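Local atomic coordinates of haloacid dehalogenase (Pseudomonas aeruginosa, PDB entry 3UMC), a protein that probably hydrolyses the carbon–halogen bond of L-2-haloacids, releasing halide and a 2-hydroxy acid. Residues W64-Y68 / H89-A95; M72-R76 / Y172-P176; H84-H89 / N143-L148. All blocks are in the same frame, centred on the assembly; numbering follows the deposited sequence.

Contact 1: W64-Y68 / H89-A95; sequences WRQQY and HRQSLEA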
loop_
_atom_site.group_PDB
_atom_site.type_symbol
_atom_site.label_atom_id
_atom_site.label_comp_id
_atom_site.label_asym_id
_atom_site.label_seq_id
_atom_site.Cartn_x
_atom_site.Cartn_y
_atom_site.Cartn_z
ATOM N N TRP A 64 17.516 -0.790 22.800
ATOM C CA TRP A 64 16.414 -0.051 22.178
ATOM C C TRP A 64 15.349 -1.029 21.663
ATOM O O TRP A 64 14.151 -0.864 21.901
ATOM C CB TRP A 64 16.945 0.780 21.030
ATOM C CG TRP A 64 16.082 1.901 20.577
ATOM C CD1 TRP A 64 14.841 2.251 21.039
ATOM C CD2 TRP A 64 16.394 2.801 19.556
ATOM N NE1 TRP A 64 14.388 3.368 20.378
ATOM C CE2 TRP A 64 15.316 3.706 19.441
ATOM C CE3 TRP A 64 17.479 2.946 18.718
ATOM C CZ2 TRP A 64 15.311 4.711 18.526
ATOM C CZ3 TRP A 64 17.469 3.930 17.819
ATOM C CH2 TRP A 64 16.418 4.819 17.721
ATOM N N ARG A 65 15.824 -2.092 21.033
ATOM C CA ARG A 65 14.958 -3.099 20.464
ATOM C C ARG A 65 14.086 -3.755 21.517
ATOM O O ARG A 65 13.012 -4.257 21.197
ATOM C CB ARG A 65 15.787 -4.153 19.696
ATOM C CG ARG A 65 14.972 -5.286 19.039
ATOM C CD ARG A 65 13.864 -4.755 18.160
ATOM N NE ARG A 65 13.237 -5.783 17.334
ATOM C CZ ARG A 65 12.302 -5.537 16.427
ATOM N NH1 ARG A 65 11.833 -4.309 16.252
ATOM N NH2 ARG A 65 11.791 -6.529 15.713
ATOM N N GLN A 66 14.528 -3.755 22.766
ATOM C CA GLN A 66 13.724 -4.338 23.860
ATOM C C GLN A 66 12.920 -3.347 24.713
ATOM O O GLN A 66 12.007 -3.765 25.421
ATOM C CB GLN A 66 14.643 -5.136 24.783
ATOM C CG GLN A 66 15.373 -6.267 24.097
ATOM C CD GLN A 66 14.426 -7.228 23.415
ATOM O OE1 GLN A 66 14.685 -7.681 22.291
ATOM N NE2 GLN A 66 13.302 -7.539 24.089
ATOM N N GLN A 67 13.268 -2.067 24.659
ATOM C CA GLN A 67 12.846 -1.074 25.680
ATOM C C GLN A 67 11.385 -0.673 25.572
ATOM O O GLN A 67 10.731 -0.337 26.603
ATOM C CB GLN A 67 13.709 0.192 25.581
ATOM C CG GLN A 67 13.390 1.343 26.556
ATOM C CD GLN A 67 14.129 1.286 27.914
ATOM O OE1 GLN A 67 14.990 0.421 28.170
ATOM N NE2 GLN A 67 13.792 2.244 28.786
ATOM N N TYR A 68 10.867 -0.719 24.339
ATOM C CA TYR A 68 9.515 -0.226 24.076
ATOM C C TYR A 68 8.408 -1.247 24.340
ATOM O O TYR A 68 7.208 -0.877 24.396
ATOM C CB TYR A 68 9.431 0.395 22.663
ATOM C CG TYR A 68 9.620 -0.555 21.495
ATOM C CD1 TYR A 68 10.695 -0.406 20.602
ATOM C CD2 TYR A 68 8.716 -1.595 21.274
ATOM C CE1 TYR A 68 10.843 -1.278 19.508
ATOM C CE2 TYR A 68 8.859 -2.468 20.213
ATOM C CZ TYR A 68 9.913 -2.306 19.322
ATOM O OH TYR A 68 9.982 -3.193 18.297
ATOM N N HIS A 89 9.605 4.444 19.165
ATOM C CA HIS A 89 11.046 4.540 18.992
ATOM C C HIS A 89 11.618 5.839 19.583
ATOM O O HIS A 89 12.702 5.829 20.183
ATOM C CB HIS A 89 11.476 4.412 17.524
ATOM C CG HIS A 89 11.378 3.012 16.989
ATOM N ND1 HIS A 89 11.544 2.705 15.654
ATOM C CD2 HIS A 89 11.095 1.846 17.609
ATOM C CE1 HIS A 89 11.411 1.407 15.488
ATOM N NE2 HIS A 89 11.146 0.863 16.658
ATOM N N ARG A 90 10.900 6.942 19.378
ATOM C CA ARG A 90 11.318 8.244 19.921
ATOM C C ARG A 90 11.371 8.262 21.453
ATOM O O ARG A 90 12.391 8.589 22.016
ATOM C CB ARG A 90 10.408 9.377 19.420
ATOM C CG ARG A 90 10.490 10.718 20.224
ATOM C CD ARG A 90 11.932 11.189 20.446
ATOM N NE ARG A 90 12.415 12.042 19.364
ATOM C CZ ARG A 90 12.223 13.366 19.278
ATOM N NH1 ARG A 90 11.542 14.035 20.204
ATOM N NH2 ARG A 90 12.724 14.022 18.241
ATOM N N GLN A 91 10.249 7.934 22.082
ATOM C CA GLN A 91 10.144 7.774 23.523
ATOM C C GLN A 91 11.303 6.942 24.039
ATOM O O GLN A 91 12.122 7.429 24.785
ATOM C CB GLN A 91 8.832 7.070 23.922
ATOM C CG GLN A 91 7.595 7.939 23.976
ATOM C CD GLN A 91 6.509 7.349 24.883
ATOM O OE1 GLN A 91 5.985 8.047 25.783
ATOM N NE2 GLN A 91 6.183 6.055 24.678
ATOM N N SER A 92 11.358 5.679 23.642
ATOM C CA SER A 92 12.349 4.750 24.186
ATOM C C SER A 92 13.777 5.269 24.038
ATOM O O SER A 92 14.581 5.057 24.931
ATOM C CB SER A 92 12.231 3.370 23.524
ATOM O OG SER A 92 12.521 3.471 22.144
ATOM N N LEU A 93 14.079 5.938 22.929
ATOM C CA LEU A 93 15.390 6.537 22.736
ATOM C C LEU A 93 15.701 7.630 23.805
ATOM O O LEU A 93 16.835 7.711 24.297
ATOM C CB LEU A 93 15.528 7.127 21.339
ATOM C CG LEU A 93 16.841 7.863 21.031
ATOM C CD1 LEU A 93 18.044 6.998 21.260
ATOM C CD2 LEU A 93 16.859 8.350 19.608
ATOM N N GLU A 94 14.711 8.471 24.132
ATOM C CA GLU A 94 14.899 9.507 25.161
ATOM C C GLU A 94 15.208 8.827 26.504
ATOM O O GLU A 94 16.173 9.178 27.177
ATOM C CB GLU A 94 13.680 10.443 25.280
ATOM C CG GLU A 94 13.607 11.585 24.235
ATOM C CD GLU A 94 12.294 12.427 24.336
ATOM O OE1 GLU A 94 11.520 12.245 25.318
ATOM O OE2 GLU A 94 12.045 13.268 23.429
ATOM N N ALA A 95 14.420 7.816 26.849
ATOM C CA ALA A 95 14.537 7.168 28.140
ATOM C C ALA A 95 15.927 6.641 28.383
ATOM O O ALA A 95 16.400 6.656 29.535
ATOM C CB ALA A 95 13.540 6.073 28.278
#

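Contact 2: M72-R76 / Y172-P176; sequences MDRVR and YKPDP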
loop_
_atom_site.group_PDB
_atom_site.type_symbol
_atom_site.label_atom_id
_atom_site.label_comp_id
_atom_site.label_asym_id
_atom_site.label_seq_id
_atom_site.Cartn_x
_atom_site.Cartn_y
_atom_site.Cartn_z
HETATM N N MSE A 72 4.704 -1.050 24.272
HETATM C CA MSE A 72 3.867 -1.670 23.228
HETATM C C MSE A 72 2.695 -2.522 23.757
HETATM O O MSE A 72 1.551 -2.371 23.309
HETATM C CB MSE A 72 4.702 -2.517 22.281
HETATM C CG MSE A 72 4.002 -2.718 20.982
HETATM SE SE MSE A 72 4.998 -3.600 19.599
HETATM C CE MSE A 72 4.822 -5.336 20.476
ATOM N N ASP A 73 2.995 -3.445 24.671
ATOM C CA ASP A 73 1.980 -4.120 25.483
ATOM C C ASP A 73 1.100 -3.161 26.274
ATOM O O ASP A 73 -0.074 -3.426 26.510
ATOM C CB ASP A 73 2.645 -5.062 26.482
ATOM C CG ASP A 73 3.122 -6.336 25.855
ATOM O OD1 ASP A 73 3.025 -6.497 24.615
ATOM O OD2 ASP A 73 3.602 -7.197 26.631
ATOM N N ARG A 74 1.676 -2.062 26.722
ATOM C CA ARG A 74 0.879 -1.004 27.344
ATOM C C ARG A 74 -0.214 -0.580 26.359
ATOM O O ARG A 74 -1.397 -0.575 26.714
ATOM C CB ARG A 74 1.777 0.181 27.759
ATOM C CG ARG A 74 1.374 0.935 29.075
ATOM C CD ARG A 74 2.521 1.072 30.113
ATOM N NE ARG A 74 3.821 1.454 29.539
ATOM C CZ ARG A 74 5.004 1.318 30.159
ATOM N NH1 ARG A 74 6.124 1.696 29.540
ATOM N NH2 ARG A 74 5.085 0.795 31.394
ATOM N N VAL A 75 0.175 -0.295 25.107
ATOM C CA VAL A 75 -0.781 0.113 24.058
ATOM C C VAL A 75 -1.803 -0.979 23.805
ATOM O O VAL A 75 -3.002 -0.715 23.771
ATOM C CB VAL A 75 -0.041 0.520 22.730
ATOM C CG1 VAL A 75 -0.986 0.578 21.528
ATOM C CG2 VAL A 75 0.671 1.844 22.921
ATOM N N ARG A 76 -1.306 -2.200 23.640
ATOM C CA ARG A 76 -2.118 -3.380 23.358
ATOM C C ARG A 76 -3.207 -3.588 24.388
ATOM O O ARG A 76 -4.347 -3.866 24.051
ATOM C CB ARG A 76 -1.208 -4.630 23.348
ATOM C CG ARG A 76 -1.910 -6.017 23.194
ATOM C CD ARG A 76 -0.920 -7.215 23.256
ATOM N NE ARG A 76 0.374 -6.879 22.666
ATOM C CZ ARG A 76 0.621 -6.776 21.366
ATOM N NH1 ARG A 76 -0.321 -7.022 20.470
ATOM N NH2 ARG A 76 1.832 -6.448 20.966
ATOM N N TYR A 172 -1.094 -3.727 17.204
ATOM C CA TYR A 172 0.207 -4.334 16.950
ATOM C C TYR A 172 0.042 -5.836 16.926
ATOM O O TYR A 172 -0.786 -6.395 17.663
ATOM C CB TYR A 172 1.242 -3.968 18.021
ATOM C CG TYR A 172 1.673 -2.531 17.902
ATOM C CD1 TYR A 172 2.454 -2.138 16.828
ATOM C CD2 TYR A 172 1.233 -1.544 18.805
ATOM C CE1 TYR A 172 2.835 -0.874 16.677
ATOM C CE2 TYR A 172 1.624 -0.223 18.628
ATOM C CZ TYR A 172 2.426 0.087 17.566
ATOM O OH TYR A 172 2.868 1.336 17.296
ATOM N N LYS A 173 0.842 -6.494 16.090
ATOM C CA LYS A 173 0.849 -7.948 16.013
ATOM C C LYS A 173 1.268 -8.414 17.400
ATOM O O LYS A 173 2.003 -7.706 18.072
ATOM C CB LYS A 173 1.866 -8.433 14.993
ATOM C CG LYS A 173 1.575 -8.032 13.564
ATOM C CD LYS A 173 2.444 -8.779 12.504
ATOM C CE LYS A 173 3.879 -8.338 12.545
ATOM N NZ LYS A 173 4.725 -9.048 11.544
ATOM N N PRO A 174 0.823 -9.589 17.834
ATOM C CA PRO A 174 -0.023 -10.505 17.186
ATOM C C PRO A 174 -1.556 -10.297 17.478
ATOM O O PRO A 174 -2.289 -11.251 17.408
ATOM C CB PRO A 174 0.455 -11.833 17.769
ATOM C CG PRO A 174 0.620 -11.457 19.292
ATOM C CD PRO A 174 1.281 -10.103 19.151
ATOM N N ASP A 175 -2.046 -9.081 17.727
ATOM C CA ASP A 175 -3.500 -8.913 17.826
ATOM C C ASP A 175 -4.068 -9.436 16.531
ATOM O O ASP A 175 -3.501 -9.196 15.429
ATOM C CB ASP A 175 -3.905 -7.458 17.989
ATOM C CG ASP A 175 -3.509 -6.893 19.328
ATOM O OD1 ASP A 175 -3.093 -7.723 20.179
ATOM O OD2 ASP A 175 -3.567 -5.622 19.522
ATOM N N PRO A 176 -5.160 -10.163 16.625
ATOM C CA PRO A 176 -5.754 -10.771 15.485
ATOM C C PRO A 176 -6.278 -9.776 14.446
ATOM O O PRO A 176 -6.433 -10.136 13.274
ATOM C CB PRO A 176 -6.886 -11.595 16.057
ATOM C CG PRO A 176 -7.011 -11.227 17.441
ATOM C CD PRO A 176 -5.802 -10.530 17.894
#

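Contact 3: H84-H89 / N143-L148; sequences HLDQLH and NGNTAL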
loop_
_atom_site.group_PDB
_atom_site.type_symbol
_atom_site.label_atom_id
_atom_site.label_comp_id
_atom_site.label_asym_id
_atom_site.label_seq_id
_atom_site.Cartn_x
_atom_site.Cartn_y
_atom_site.Cartn_z
ATOM N N HIS A 84 2.125 5.194 17.308
ATOM C CA HIS A 84 2.698 4.360 16.281
ATOM C C HIS A 84 4.182 4.119 16.565
ATOM O O HIS A 84 4.760 4.757 17.472
ATOM C CB HIS A 84 2.397 4.871 14.854
ATOM C CG HIS A 84 2.900 6.241 14.531
ATOM N ND1 HIS A 84 4.169 6.667 14.844
ATOM C CD2 HIS A 84 2.313 7.261 13.850
ATOM C CE1 HIS A 84 4.330 7.906 14.405
ATOM N NE2 HIS A 84 3.218 8.288 13.796
ATOM N N LEU A 85 4.798 3.217 15.787
ATOM C CA LEU A 85 6.131 2.728 16.126
ATOM C C LEU A 85 7.188 3.819 16.117
ATOM O O LEU A 85 8.073 3.789 16.974
ATOM C CB LEU A 85 6.544 1.557 15.238
ATOM C CG LEU A 85 7.823 0.820 15.632
ATOM C CD1 LEU A 85 7.586 0.084 16.929
ATOM C CD2 LEU A 85 8.354 -0.186 14.522
ATOM N N ASP A 86 7.121 4.770 15.173
ATOM C CA ASP A 86 8.023 5.940 15.197
ATOM C C ASP A 86 7.994 6.687 16.546
ATOM O O ASP A 86 9.038 7.058 17.078
ATOM C CB ASP A 86 7.699 6.928 14.051
ATOM C CG ASP A 86 8.739 6.898 12.905
ATOM O OD1 ASP A 86 9.931 6.615 13.146
ATOM O OD2 ASP A 86 8.356 7.198 11.741
ATOM N N GLN A 87 6.806 6.847 17.127
ATOM C CA GLN A 87 6.685 7.507 18.438
ATOM C C GLN A 87 7.266 6.670 19.544
ATOM O O GLN A 87 7.910 7.212 20.451
ATOM C CB GLN A 87 5.213 7.844 18.774
ATOM C CG GLN A 87 4.536 8.813 17.747
ATOM C CD GLN A 87 3.012 8.870 17.860
ATOM O OE1 GLN A 87 2.301 7.924 17.519
ATOM N NE2 GLN A 87 2.506 9.998 18.363
ATOM N N LEU A 88 7.028 5.355 19.509
ATOM C CA LEU A 88 7.585 4.491 20.536
ATOM C C LEU A 88 9.093 4.424 20.388
ATOM O O LEU A 88 9.810 4.402 21.395
ATOM C CB LEU A 88 6.959 3.109 20.531
ATOM C CG LEU A 88 5.427 2.979 20.730
ATOM C CD1 LEU A 88 4.996 1.532 20.484
ATOM C CD2 LEU A 88 4.890 3.472 22.124
ATOM N N HIS A 89 9.605 4.444 19.165
ATOM C CA HIS A 89 11.046 4.540 18.992
ATOM C C HIS A 89 11.618 5.839 19.583
ATOM O O HIS A 89 12.702 5.829 20.183
ATOM C CB HIS A 89 11.476 4.412 17.524
ATOM C CG HIS A 89 11.378 3.012 16.989
ATOM N ND1 HIS A 89 11.544 2.705 15.654
ATOM C CD2 HIS A 89 11.095 1.846 17.609
ATOM C CE1 HIS A 89 11.411 1.407 15.488
ATOM N NE2 HIS A 89 11.146 0.863 16.658
ATOM N N ASN A 143 4.663 -4.010 12.319
ATOM C CA ASN A 143 4.413 -3.110 13.407
ATOM C C ASN A 143 4.872 -1.703 13.105
ATOM O O ASN A 143 4.339 -0.759 13.634
ATOM C CB ASN A 143 5.054 -3.668 14.682
ATOM C CG ASN A 143 4.313 -4.860 15.182
ATOM O OD1 ASN A 143 3.105 -4.928 15.022
ATOM N ND2 ASN A 143 5.000 -5.782 15.791
ATOM N N GLY A 144 5.878 -1.556 12.250
ATOM C CA GLY A 144 6.239 -0.265 11.707
ATOM C C GLY A 144 5.046 0.464 11.121
ATOM O O GLY A 144 4.239 -0.151 10.360
ATOM N N ASN A 145 4.899 1.750 11.429
ATOM C CA ASN A 145 3.838 2.550 10.825
ATOM C C ASN A 145 4.134 2.779 9.339
ATOM O O ASN A 145 5.297 2.732 8.882
ATOM C CB ASN A 145 3.651 3.917 11.513
ATOM C CG ASN A 145 4.978 4.657 11.697
ATOM O OD1 ASN A 145 5.888 4.186 12.409
ATOM N ND2 ASN A 145 5.110 5.783 11.026
ATOM N N THR A 146 3.066 3.104 8.629
ATOM C CA THR A 146 3.083 3.206 7.195
ATOM C C THR A 146 4.225 4.091 6.723
ATOM O O THR A 146 5.001 3.713 5.888
ATOM C CB THR A 146 1.684 3.676 6.711
ATOM O OG1 THR A 146 0.702 2.688 7.023
ATOM C CG2 THR A 146 1.685 3.933 5.229
ATOM N N ALA A 147 4.398 5.244 7.332
ATOM C CA ALA A 147 5.387 6.222 6.848
ATOM C C ALA A 147 6.821 5.683 7.040
ATOM O O ALA A 147 7.672 5.819 6.181
ATOM C CB ALA A 147 5.176 7.575 7.587
ATOM N N LEU A 148 7.060 5.010 8.160
ATOM C CA LEU A 148 8.357 4.344 8.440
ATOM C C LEU A 148 8.611 3.230 7.394
ATOM O O LEU A 148 9.677 3.145 6.804
ATOM C CB LEU A 148 8.323 3.721 9.864
ATOM C CG LEU A 148 9.637 3.165 10.442
ATOM C CD1 LEU A 148 9.597 3.163 12.003
ATOM C CD2 LEU A 148 9.937 1.763 9.931
HETATM O O HOH W 1 2.872 1.533 14.111
#

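Contact 1: W64-Y68 / H89-A95
Trp64 sends its indole N-H to a backbone carbonyl inside another helix: NE1 donates to His89 O at 3.0 Å, although Leu93 N already makes its helical bond to that oxygen. The donor arrives in the carbonyl plane on a lone pair, and the oxygen lies close to the plane of the indole, but the bond is bent, with an N-H...O angle of 137°. With CG anti to the backbone N (chi1 -161°), the indole turns its NE1 edge to helix 85-99, where Leu93 CB covers one face near the rim, 3.7 Å from Trp64 CZ2. Ser92 OG sits at the indole edge in a position that is less certain, and it also bonds to Leu88 O, one turn back. The His89 side chain, for its part, lies beside the Tyr68 ring and points the same way, Tyr68 CE1 being 3.6 Å from His89 NE2 and the planes 44° apart. Trp116 joins this aromatic cluster, stacking on His89 and meeting Trp64 edge-to-face. Gln67 CG rests on Ser92 CB at 3.8 Å. The contact packs two helices of the helical cap, and its chemistry implies that a buried indole N-H is satisfied by sharing a carbonyl without breaking the helix.

Contact 2: M72-R76 / Y172-P176
Arg76 leaves its helix extended, CG anti to the backbone N (chi1 175°), then kinks at chi3 (-34°), which turns the guanidinium into the loop 172-176. Met72, a selenomethionine, bends at its own third torsion (chi3 74°) and brings SE over the face of the Tyr172 ring, 4.2 Å from its centroid, in a Met-aromatic contact. Met72 CG adds a CH-pi contact to the same ring, and Val75 CG1 meets the ring edge at 4.0 Å from Tyr172 CE2. The guanidinium is gripped along its own edge. NH1 of Arg76 donates to Tyr172 O at 2.9 Å, coming from above that carbonyl's plane, and Arg76 NH2 donates to Lys173 O at 3.2 Å, also from above. Arg76 NH1 forms a salt bridge with Asp175 OD1 (2.9 Å) through a weak hydrogen bond, the carboxylate almost perpendicular to the guanidinium. Pro174, after a cis peptide bond, lays CD over a guanidinium face. Asp73 OD1 makes a second, weakly hydrogen-bonded salt bridge to Arg76 NE at 3.3 Å, while Asp175 OD2 accepts from His171. Helix 69-76 of the cap region thus joins the loop before helix 176-186, and two carboxylates sharing one arginine probably balance its positive charge.

Contact 3: H84-H89 / N143-L148
Two helix starts meet here, His84 at the N-cap of helix 85-99 and Asn145 at the N-cap of helix 146-156, and their side chains stack. The Asn145 amide lies nearly parallel to the His84 imidazole, 9° between planes, with ND2 about 4.0 Å above the middle of the ring. Gln87 OE1 covers the opposite face. That sandwich is tied into a capping box: His84 N donates to Gln87 OE1 at 2.7 Å, and Gln87 N returns a weak bond to His84 ND1. Asn145 CG stands between its backbone N and carbonyl carbon (chi1 49°), which turns the amide to helix 85-99, where OD1 accepts from Asp86 N at 3.1 Å, the donor lying above the amide plane. An N-cap side chain of one helix thus serves a first-turn N-H of another, in a contact that joins the helical cap to the Rossmann-like core. A water extends the same theme by accepting from Leu85 N and donating to Asn143 O at 2.8 Å. Beside these polar links, Leu85 CD2 presses on Gly144 CA at 3.5 Å. Leu148 CD1 packs 3.7 Å from Asp86 OD1, an oxygen that is hydrogen-bonded to His117, and more loosely approaches the His89 imidazole, 4.2 Å from ND1. Asp187 of the second subunit packs on His84.

In the fold
Contact 1 lies wholly among the cap helices, whereas contact 3 reaches the loop after strand 137-140 and contact 2 the loop between helices 166-169 and 176-186. Contacts 1 and 3 share helix 85-99 and His89, with centres about 12 Å apart, and Tyr68 packs on Leu85 between them. Contact 3 is nested within the chain loop closed by contact 2, their centres about 13 Å apart; Asn143 OD1 probably accepts from Lys173 N there. The segments of contact 1 alternate along the chain with those of both others. Lys173 also pairs with Asp202 and with Asp28, just after strand 24-27, where haloacid dehalogenases carry their nucleophilic aspartate, so this cap–core interface probably borders the active site.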